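Local structure of regulatory protein, TetR family (Rhodobacter sphaeroides 2.4.1, 3BRU) at the interface of chains A and B. The protein represses transcription of its own operon as a TetR-family DNA-binding regulator, probably by binding two operator sequences in the promoter. Residues are numbered along the deposited sequence; one frame, centred on the assembly and turned at random. Chains: chain A/B, Regulatory protein, TetR family.

The interface of chains A and B. Residues chain A 180-181, 184, 187, 215; chain B 208, 211, 215.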
# COMPACT_ATOMS: atom_id res chain seq x y z
N ALA A 180 -15.95 9.33 6.11
CA ALA A 180 -15.71 7.88 5.98
C ALA A 180 -15.40 7.51 4.53
O ALA A 180 -14.48 6.72 4.22
CB ALA A 180 -16.94 7.06 6.50
N LEU A 181 -16.14 8.11 3.63
CA LEU A 181 -15.91 7.90 2.21
C LEU A 181 -14.54 8.48 1.76
O LEU A 181 -13.78 7.82 1.02
CB LEU A 181 -17.07 8.48 1.43
CG LEU A 181 -17.29 7.81 0.09
CD1 LEU A 181 -17.59 6.34 0.27
CD2 LEU A 181 -18.41 8.55 -0.63
N ALA A 184 -12.01 6.04 3.04
CA ALA A 184 -12.00 4.86 2.19
C ALA A 184 -11.39 5.15 0.81
O ALA A 184 -10.61 4.33 0.35
CB ALA A 184 -13.37 4.24 2.05
N ILE A 187 -7.44 5.25 1.41
CA ILE A 187 -7.02 3.85 1.67
C ILE A 187 -6.93 3.09 0.32
O ILE A 187 -5.92 2.48 0.00
CB ILE A 187 -8.00 3.08 2.62
CG1 ILE A 187 -7.96 3.57 4.07
CG2 ILE A 187 -7.80 1.55 2.49
CD1 ILE A 187 -9.09 3.01 4.96
N HIS A 215 -20.32 3.95 -5.34
CA HIS A 215 -20.75 4.59 -4.09
C HIS A 215 -21.55 5.87 -4.35
O HIS A 215 -22.20 6.37 -3.46
CB HIS A 215 -19.57 4.92 -3.17
CG HIS A 215 -18.88 3.72 -2.59
ND1 HIS A 215 -19.50 2.85 -1.72
CD2 HIS A 215 -17.61 3.26 -2.73
CE1 HIS A 215 -18.65 1.90 -1.36
NE2 HIS A 215 -17.49 2.13 -1.95
N PHE B 208 -12.24 0.76 5.90
CA PHE B 208 -12.30 0.03 4.64
C PHE B 208 -13.49 -0.92 4.58
O PHE B 208 -14.29 -0.84 3.65
CB PHE B 208 -11.05 -0.80 4.36
CG PHE B 208 -11.22 -1.75 3.19
CD1 PHE B 208 -11.31 -1.26 1.87
CD2 PHE B 208 -11.32 -3.13 3.39
CE1 PHE B 208 -11.50 -2.13 0.78
CE2 PHE B 208 -11.48 -4.01 2.33
CZ PHE B 208 -11.58 -3.50 1.01
N THR B 211 -17.17 0.71 4.61
CA THR B 211 -17.52 1.33 3.32
C THR B 211 -17.62 0.31 2.17
O THR B 211 -18.55 0.36 1.38
CB THR B 211 -16.54 2.45 2.99
OG1 THR B 211 -16.77 3.53 3.90
CG2 THR B 211 -16.74 2.98 1.60
N HIS B 215 -21.28 -2.19 -1.02
CA HIS B 215 -21.50 -2.89 -2.29
C HIS B 215 -22.49 -4.06 -2.23
O HIS B 215 -22.98 -4.49 -3.28
CB HIS B 215 -20.18 -3.41 -2.85
CG HIS B 215 -19.20 -2.32 -3.17
ND1 HIS B 215 -19.53 -1.23 -3.96
CD2 HIS B 215 -17.91 -2.14 -2.82
CE1 HIS B 215 -18.48 -0.44 -4.08
NE2 HIS B 215 -17.48 -0.96 -3.39
O HOH W 1 -14.79 4.39 5.63
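B:Thr211, near the end of helix 203-212, presses its side chain against helix 178-199 of chain A and the imidazole of A:His215, and it loses far more surface to the partner than its neighbours in this patch. It illustrates how a small amphiphilic side chain can serve an interface twice, with its methyl packed in carbon and its hydroxyl turned to water. A chi1 of -69° sets OG1 beside the backbone N and swings the methyl CG2 anti to it, onto the chain A surface, 3.6 Å from CB of A:Ala184. CD1 of A:Leu181 reaches the same methyl at 3.7 Å, the side chains crossing roughly at right angles. The other branch, OG1, meets a water at 2.8 Å, and that water lies 2.7 Å from the backbone O of A:Ala180, a water bridge between the hydroxyl and the partner helix.

A:His215, in the 3-10 helix 213-215, adds a second element, its CE1 lying 3.7 Å from CG2 of B:Thr211. One face of its ring receives the CE1 rim of B:His215, off-centre, while CD1 of A:Leu181 from its own chain backs the opposite face; the side chains of the two histidines cross at about a right angle, although the ring planes are tilted by only some 34°. Were A:His215 replaced by an alanine, that methyl and the B:His215 rim would probably lose the imidazole they rest on, opening a gap beside A:Leu181. The nearest approach of B:Phe208 is its backbone N, 4.0 Å from CD1 of A:Ile187. Chain exchange gives each contact a twin, as in the two-fold dimers typical of TetR regulators. NE2 of A:His215 stands 3.4 Å from NE2 of B:His215.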